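Local atomic coordinates of BAT-2 beta-lactamase (Bacillus atrophaeus, PDB entry 6W5G), a protein that probably hydrolyses the beta-lactam ring of antibiotics, as a class D serine beta-lactamase, and so contributes to resistance. Residues 82-87 against 195-200; 115-120 against 127-132; 145-150 against 186-191. All coordinates share one frame; numbering follows the deposited sequence.

Contact 1 (82-87 against 195-200); sequences NALIGL and KTVKRM. With EDO (1,2-ethanediol), chain G; EDO (1,2-ethanediol), chain D.
Val197 pushes its CG2 methyl toward helix 81-88 from helix 191-200, where it overlaps three side chains of the first helix. Its nearest neighbour is Leu84, whose CD2 lies 3.6 Å from Val197 CG2, the two side chains crossing at about a right angle. Leu87 comes past in the opposite direction, Leu87 CD1 standing 3.7 Å from Val197 CG2, and the methyl of Ala83 completes the trio with Ala83 CB 3.9 Å from the same carbon. CG1 of Val197 is anti to the backbone N (chi1 172°), which leaves CG2 as the branch that enters. One turn on, Met200 bends at chi3 to bring its CE 4.0 Å from Ala83 CB, and Leu117 and Tyr129 also pack on this methionine. The axes of the two short segments run roughly antiparallel, at 143° and 9.8 Å apart at closest approach. Helix 81-88 begins two residues after the carboxylated Lys79, a residue of the active site in class D enzymes. Polar ends are settled away from the interface: Thr196 OG1 bonds to Pro192 O, while Lys198 NZ and Arg199 NH2 form salt bridges with Glu185 and Glu95, and each hydrogen-bonds an ethanediol, probably from the crystallisation liquor. With no hydrogen bond between the segments, the helices are held against each other by methyl-to-methyl packing, and their spacing depends on side-chain shape.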
# COMPACT_ATOMS: atom_id res chain seq x y z
N ASN A 82 -1.67 -5.66 7.19
CA ASN A 82 -1.16 -5.93 8.53
C ASN A 82 -1.90 -5.08 9.56
O ASN A 82 -2.31 -5.59 10.61
CB ASN A 82 0.35 -5.68 8.56
CG ASN A 82 1.09 -6.52 9.59
OD1 ASN A 82 0.50 -7.35 10.29
ND2 ASN A 82 2.40 -6.31 9.68
N ALA A 83 -2.10 -3.80 9.26
CA ALA A 83 -2.82 -2.92 10.19
C ALA A 83 -4.27 -3.37 10.37
O ALA A 83 -4.79 -3.36 11.49
CB ALA A 83 -2.75 -1.47 9.71
N LEU A 84 -4.93 -3.75 9.27
CA LEU A 84 -6.32 -4.22 9.39
C LEU A 84 -6.40 -5.44 10.30
O LEU A 84 -7.25 -5.50 11.20
CB LEU A 84 -6.86 -4.58 8.00
CG LEU A 84 -7.09 -3.43 7.02
CD1 LEU A 84 -7.27 -3.98 5.61
CD2 LEU A 84 -8.29 -2.60 7.43
N ILE A 85 -5.52 -6.41 10.08
CA ILE A 85 -5.52 -7.64 10.87
C ILE A 85 -5.17 -7.33 12.32
O ILE A 85 -5.82 -7.82 13.25
CB ILE A 85 -4.56 -8.67 10.25
CG1 ILE A 85 -5.05 -9.10 8.87
CG2 ILE A 85 -4.40 -9.88 11.18
CD1 ILE A 85 -3.97 -9.76 8.02
N GLY A 86 -4.13 -6.52 12.54
CA GLY A 86 -3.71 -6.22 13.90
C GLY A 86 -4.78 -5.50 14.70
O GLY A 86 -4.97 -5.79 15.89
N LEU A 87 -5.48 -4.55 14.08
CA LEU A 87 -6.61 -3.93 14.76
C LEU A 87 -7.73 -4.93 14.99
O LEU A 87 -8.31 -4.97 16.08
CB LEU A 87 -7.12 -2.74 13.96
CG LEU A 87 -6.19 -1.53 13.95
CD1 LEU A 87 -6.60 -0.58 12.86
CD2 LEU A 87 -6.22 -0.84 15.30
N LYS A 195 -12.21 2.18 8.05
CA LYS A 195 -12.14 3.63 8.03
C LYS A 195 -10.84 4.12 8.67
O LYS A 195 -10.19 5.03 8.14
CB LYS A 195 -13.35 4.25 8.74
CG LYS A 195 -14.69 4.03 8.05
CD LYS A 195 -14.76 4.71 6.68
CE LYS A 195 -16.21 4.90 6.19
NZ LYS A 195 -16.95 3.61 6.01
N THR A 196 -10.44 3.53 9.80
CA THR A 196 -9.22 3.95 10.49
C THR A 196 -7.99 3.73 9.63
O THR A 196 -7.13 4.61 9.51
CB THR A 196 -9.09 3.18 11.81
OG1 THR A 196 -10.16 3.55 12.68
CG2 THR A 196 -7.75 3.49 12.49
N VAL A 197 -7.88 2.55 9.01
CA VAL A 197 -6.69 2.25 8.21
C VAL A 197 -6.66 3.13 6.97
O VAL A 197 -5.59 3.63 6.58
CB VAL A 197 -6.62 0.75 7.88
CG1 VAL A 197 -5.48 0.48 6.88
CG2 VAL A 197 -6.39 -0.07 9.17
N LYS A 198 -7.81 3.35 6.34
CA LYS A 198 -7.82 4.28 5.21
C LYS A 198 -7.36 5.67 5.64
O LYS A 198 -6.56 6.31 4.94
CB LYS A 198 -9.18 4.28 4.52
CG LYS A 198 -9.38 3.00 3.67
CD LYS A 198 -10.68 3.01 2.87
CE LYS A 198 -11.87 2.63 3.74
NZ LYS A 198 -13.13 2.62 2.94
N ARG A 199 -7.83 6.15 6.79
CA ARG A 199 -7.38 7.46 7.28
C ARG A 199 -5.87 7.47 7.52
O ARG A 199 -5.20 8.48 7.24
CB ARG A 199 -8.13 7.81 8.57
CG ARG A 199 -8.23 9.27 8.88
CD ARG A 199 -9.39 9.48 9.85
NE ARG A 199 -9.22 8.71 11.09
CZ ARG A 199 -10.09 7.82 11.55
NH1 ARG A 199 -11.21 7.57 10.87
NH2 ARG A 199 -9.85 7.17 12.69
N MET A 200 -5.32 6.36 8.03
CA MET A 200 -3.88 6.27 8.24
C MET A 200 -3.10 6.37 6.94
O MET A 200 -1.91 6.71 6.97
CB MET A 200 -3.51 4.95 8.92
CG MET A 200 -3.83 4.92 10.41
SD MET A 200 -3.85 3.24 11.07
CE MET A 200 -2.48 2.45 10.22
C1 EDO G . -12.56 6.91 2.80
O1 EDO G . -12.55 5.91 3.83
C2 EDO G . -13.67 6.60 1.81
O2 EDO G . -13.67 5.18 1.56
C1 EDO D . -12.75 7.43 14.92
O1 EDO D . -12.36 6.37 14.04
C2 EDO D . -13.21 6.83 16.24
O2 EDO D . -12.23 5.89 16.69

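Contact 2 (115-120 against 127-132); sequences HTLGSA and WYYQAM
Two successive tyrosines reach helix 117-122 by different first torsions: Tyr128 has CG anti to the backbone N (chi1 -176°), Tyr129 has CG anti to the carbonyl carbon (chi1 -81°). They meet the start of that helix, which is closed by a capping box: Ser119 N gives to Thr116 OG1 at 3.1 Å, and Thr116 N to Ser119 OG at 2.9 Å. Ser119 OG also pairs with His115 ND1. Over one face of the Tyr128 ring lies the Thr116 carbonyl, while His115 O meets its edge, 3.4 Å from Tyr128 CE2; the hydroxyl itself bonds to Asp97 O. The short link between these helices probably holds the second conserved active-site motif of class D enzymes, Ser-X-Val or, here, Ser-X-Ile. Ala120 CB touches both tyrosines, 3.5 Å from Tyr128 CB and in plane at the edge of the Tyr129 ring. Leu117 CD1 touches both that ring and Met132, 3.6 Å from Met132 SD. Tyr129 OH donates to Leu117 O at 2.9 Å, approaching from above the carbonyl plane, 35° out of it.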
# COMPACT_ATOMS: atom_id res chain seq x y z
N HIS A 115 6.87 5.15 18.23
CA HIS A 115 5.94 5.19 17.10
C HIS A 115 4.58 4.63 17.50
O HIS A 115 4.44 3.90 18.48
CB HIS A 115 6.49 4.45 15.87
CG HIS A 115 7.35 5.33 15.01
ND1 HIS A 115 6.81 6.28 14.16
CD2 HIS A 115 8.69 5.45 14.91
CE1 HIS A 115 7.79 6.93 13.57
NE2 HIS A 115 8.94 6.45 14.00
N THR A 116 3.57 4.97 16.69
CA THR A 116 2.24 4.40 16.79
C THR A 116 1.92 3.64 15.51
O THR A 116 2.66 3.72 14.52
CB THR A 116 1.17 5.49 16.98
OG1 THR A 116 1.11 6.31 15.81
CG2 THR A 116 1.50 6.36 18.19
N LEU A 117 0.80 2.91 15.52
CA LEU A 117 0.41 2.20 14.31
C LEU A 117 0.32 3.16 13.12
O LEU A 117 0.81 2.85 12.02
CB LEU A 117 -0.93 1.49 14.55
CG LEU A 117 -1.48 0.67 13.37
CD1 LEU A 117 -0.68 -0.62 13.19
CD2 LEU A 117 -2.96 0.40 13.59
N GLY A 118 -0.26 4.34 13.34
CA GLY A 118 -0.41 5.30 12.25
C GLY A 118 0.90 5.95 11.84
O GLY A 118 1.18 6.10 10.65
N SER A 119 1.72 6.38 12.82
CA SER A 119 2.97 7.02 12.44
C SER A 119 3.92 6.01 11.81
O SER A 119 4.70 6.37 10.92
CB SER A 119 3.63 7.72 13.63
OG SER A 119 4.22 6.78 14.52
N ALA A 120 3.86 4.75 12.24
CA ALA A 120 4.72 3.74 11.64
C ALA A 120 4.29 3.40 10.22
O ALA A 120 5.12 3.01 9.39
CB ALA A 120 4.76 2.48 12.52
N TRP A 127 10.06 -1.91 12.21
CA TRP A 127 10.15 -2.57 13.51
C TRP A 127 8.82 -2.56 14.25
O TRP A 127 8.53 -3.50 15.00
CB TRP A 127 11.28 -2.00 14.38
CG TRP A 127 11.14 -0.57 14.88
CD1 TRP A 127 11.83 0.52 14.41
CD2 TRP A 127 10.32 -0.08 15.96
NE1 TRP A 127 11.48 1.65 15.11
CE2 TRP A 127 10.56 1.31 16.07
CE3 TRP A 127 9.41 -0.67 16.84
CZ2 TRP A 127 9.92 2.11 17.02
CZ3 TRP A 127 8.77 0.13 17.78
CH2 TRP A 127 9.04 1.51 17.87
N TYR A 128 8.02 -1.51 14.07
CA TYR A 128 6.72 -1.47 14.73
C TYR A 128 5.84 -2.59 14.21
O TYR A 128 5.22 -3.33 14.99
CB TYR A 128 6.06 -0.10 14.51
CG TYR A 128 4.74 0.04 15.24
CD1 TYR A 128 3.61 -0.65 14.81
CD2 TYR A 128 4.62 0.87 16.36
CE1 TYR A 128 2.42 -0.55 15.49
CE2 TYR A 128 3.43 0.99 17.03
CZ TYR A 128 2.33 0.28 16.59
OH TYR A 128 1.12 0.36 17.24
N TYR A 129 5.78 -2.72 12.88
CA TYR A 129 4.89 -3.72 12.28
C TYR A 129 5.41 -5.14 12.50
O TYR A 129 4.61 -6.08 12.54
CB TYR A 129 4.64 -3.37 10.80
CG TYR A 129 3.55 -2.31 10.66
CD1 TYR A 129 3.77 -1.00 11.10
CD2 TYR A 129 2.31 -2.63 10.13
CE1 TYR A 129 2.76 -0.04 11.00
CE2 TYR A 129 1.30 -1.68 10.02
CZ TYR A 129 1.54 -0.39 10.45
OH TYR A 129 0.53 0.54 10.34
N GLN A 130 6.73 -5.31 12.66
CA GLN A 130 7.27 -6.62 13.05
C GLN A 130 6.82 -7.00 14.45
O GLN A 130 6.43 -8.15 14.69
CB GLN A 130 8.79 -6.61 12.98
CG GLN A 130 9.35 -6.49 11.56
CD GLN A 130 10.87 -6.44 11.54
OE1 GLN A 130 11.48 -5.62 12.23
NE2 GLN A 130 11.48 -7.33 10.76
N ALA A 131 6.87 -6.06 15.40
CA ALA A 131 6.36 -6.34 16.73
C ALA A 131 4.88 -6.72 16.69
O ALA A 131 4.46 -7.70 17.32
CB ALA A 131 6.59 -5.13 17.65
N MET A 132 4.08 -5.98 15.92
CA MET A 132 2.66 -6.30 15.80
C MET A 132 2.44 -7.67 15.16
O MET A 132 1.59 -8.45 15.62
CB MET A 132 1.95 -5.22 14.99
CG MET A 132 0.46 -5.46 14.90
SD MET A 132 -0.38 -4.15 14.00
CE MET A 132 0.25 -4.43 12.34

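Contact 3 (145-150 against 186-191); sequences LHRISY and DLPFDK
Ile148 and Leu187 bring the backbones nearest, their CA atoms 7.0 Å apart, and each segment turns sharply here. Helix 138-147 ends in a Schellman motif: Ser149 takes positive phi (51°), Tyr150 N reaches back to Leu145 O at 3.1 Å, and a weaker bond runs from Ser149 N to His146 O. In 186-191 the chain folds round Pro188, the centre of an inverse gamma turn closed by a weak bond from Phe189 N to Leu187 O. That turn presents the proline ring to the helix end, with Leu187 and Phe189 flanking it.

Ile148 answers with its CG2 branch. CG1 occupies the place between the backbone N and the carbonyl carbon (chi1 68°), and CG2, anti to the carbonyl carbon, is the branch that touches. Ile148 CG2 lies 3.9 Å from Pro188 CD and 4.1 Å from Phe189 CE2, crossing both side chains at about a right angle; Leu187 CD2 is a looser third neighbour. Arg147 runs alongside the proline in the opposite sense, extended from CG to NE, and lays one guanidinium face over the ring: Pro188 CB stands 3.3 Å above the guanidinium plane, offset toward its rim, and 3.7 Å from Arg147 NH2. The meeting is van der Waals contact of a charged plane with a saturated ring, and no hydrogen bond joins the segments.

Beneath this surface layer Phe189 turns inward. Its ring stacks with Trp144 of helix 138-147 and packs on Leu84 and Gln88 of helix 81-88 and Met194 of helix 191-200, while Leu187 rests on His181 and Leu182 of helix 172-184; the loop thereby bridges four helices in the largely helical part of the fold.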
# COMPACT_ATOMS: atom_id res chain seq x y z
N LEU A 145 -4.84 -14.01 5.95
CA LEU A 145 -4.41 -13.85 4.56
C LEU A 145 -5.14 -14.81 3.64
O LEU A 145 -5.36 -14.51 2.47
CB LEU A 145 -2.89 -14.02 4.42
CG LEU A 145 -2.05 -12.92 5.09
CD1 LEU A 145 -0.57 -13.05 4.75
CD2 LEU A 145 -2.56 -11.52 4.74
N HIS A 146 -5.53 -15.98 4.16
CA HIS A 146 -6.36 -16.87 3.37
C HIS A 146 -7.76 -16.29 3.21
O HIS A 146 -8.35 -16.37 2.12
CB HIS A 146 -6.43 -18.24 4.03
CG HIS A 146 -7.14 -19.27 3.19
ND1 HIS A 146 -6.68 -19.66 1.95
CD2 HIS A 146 -8.27 -19.98 3.41
CE1 HIS A 146 -7.49 -20.57 1.45
NE2 HIS A 146 -8.47 -20.78 2.31
N ARG A 147 -8.30 -15.72 4.28
CA ARG A 147 -9.66 -15.19 4.23
C ARG A 147 -9.77 -14.06 3.23
O ARG A 147 -10.79 -13.93 2.53
CB ARG A 147 -10.07 -14.73 5.62
CG ARG A 147 -11.52 -14.53 5.77
CD ARG A 147 -11.87 -14.46 7.23
NE ARG A 147 -13.26 -14.09 7.39
CZ ARG A 147 -13.76 -13.65 8.54
NH1 ARG A 147 -12.96 -13.55 9.60
NH2 ARG A 147 -15.04 -13.33 8.63
N ILE A 148 -8.73 -13.23 3.11
CA ILE A 148 -8.75 -12.12 2.16
C ILE A 148 -8.04 -12.45 0.85
O ILE A 148 -7.95 -11.57 -0.01
CB ILE A 148 -8.24 -10.80 2.78
CG1 ILE A 148 -6.74 -10.89 3.09
CG2 ILE A 148 -9.03 -10.46 4.04
CD1 ILE A 148 -6.09 -9.52 3.37
N SER A 149 -7.56 -13.67 0.68
CA SER A 149 -6.92 -14.13 -0.55
C SER A 149 -5.82 -13.16 -1.01
O SER A 149 -5.85 -12.61 -2.11
CB SER A 149 -7.95 -14.35 -1.67
OG SER A 149 -8.94 -15.29 -1.28
N TYR A 150 -4.83 -12.97 -0.13
CA TYR A 150 -3.77 -11.99 -0.38
C TYR A 150 -2.59 -12.67 -1.06
O TYR A 150 -1.73 -13.28 -0.41
CB TYR A 150 -3.35 -11.32 0.93
CG TYR A 150 -2.48 -10.09 0.74
CD1 TYR A 150 -1.09 -10.20 0.68
CD2 TYR A 150 -3.05 -8.82 0.63
CE1 TYR A 150 -0.29 -9.07 0.52
CE2 TYR A 150 -2.25 -7.69 0.47
CZ TYR A 150 -0.88 -7.82 0.41
OH TYR A 150 -0.07 -6.71 0.26
N ASP A 186 -15.55 -4.08 0.97
CA ASP A 186 -15.86 -5.47 0.65
C ASP A 186 -14.74 -6.38 1.16
O ASP A 186 -14.11 -7.12 0.40
CB ASP A 186 -16.04 -5.63 -0.86
CG ASP A 186 -17.27 -4.91 -1.39
OD1 ASP A 186 -18.27 -4.79 -0.65
OD2 ASP A 186 -17.22 -4.47 -2.56
N LEU A 187 -14.48 -6.29 2.45
CA LEU A 187 -13.53 -7.14 3.15
C LEU A 187 -14.18 -7.55 4.46
O LEU A 187 -15.05 -6.84 4.98
CB LEU A 187 -12.23 -6.39 3.47
CG LEU A 187 -11.32 -6.05 2.29
CD1 LEU A 187 -10.18 -5.16 2.75
CD2 LEU A 187 -10.79 -7.31 1.60
N PRO A 188 -13.76 -8.67 5.04
CA PRO A 188 -14.38 -9.14 6.29
C PRO A 188 -13.82 -8.50 7.55
O PRO A 188 -13.56 -9.20 8.54
CB PRO A 188 -14.12 -10.65 6.26
CG PRO A 188 -12.88 -10.81 5.47
CD PRO A 188 -12.80 -9.65 4.49
N PHE A 189 -13.62 -7.19 7.55
CA PHE A 189 -13.22 -6.45 8.73
C PHE A 189 -14.36 -5.56 9.19
O PHE A 189 -15.25 -5.21 8.41
CB PHE A 189 -11.99 -5.57 8.44
CG PHE A 189 -10.77 -6.36 8.05
CD1 PHE A 189 -10.05 -7.07 9.00
CD2 PHE A 189 -10.32 -6.37 6.73
CE1 PHE A 189 -8.92 -7.80 8.65
CE2 PHE A 189 -9.20 -7.09 6.37
CZ PHE A 189 -8.50 -7.82 7.33
N ASP A 190 -14.33 -5.19 10.47
CA ASP A 190 -15.26 -4.18 10.97
C ASP A 190 -15.10 -2.90 10.16
O ASP A 190 -13.98 -2.49 9.84
CB ASP A 190 -14.97 -3.86 12.44
CG ASP A 190 -15.20 -5.03 13.38
OD1 ASP A 190 -15.92 -5.98 13.02
OD2 ASP A 190 -14.66 -4.99 14.52
N LYS A 191 -16.22 -2.28 9.81
CA LYS A 191 -16.16 -1.04 9.04
C LYS A 191 -15.34 0.05 9.71
O LYS A 191 -14.54 0.71 9.00
CB LYS A 191 -17.56 -0.56 8.65
CG LYS A 191 -18.25 -1.45 7.62
CD LYS A 191 -19.71 -1.05 7.39
CE LYS A 191 -19.83 0.23 6.56
NZ LYS A 191 -19.27 0.11 5.17

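All three contacts belong to the penicillin-binding-protein transpeptidase-like fold. Contact 1 closes the longest loop, joining helix 81-88 to helix 191-200, and contacts 2 and 3 follow one another inside it. The centres of contacts 2 and 3 lie 12 Å from that of contact 1 but 21 Å from each other, and their nearest atoms stay about 10 Å apart. Helix 81-88 touches both: Asn82 O meets Met132 CE of contact 2, and Leu84 CB meets Phe189 CZ of contact 3. Met200 of helix 191-200 also meets Leu117 and Tyr129. Helices 126-136 and 138-147 are consecutive. The helix after the carboxylated lysine is thus touched by both contact 2 and contact 3.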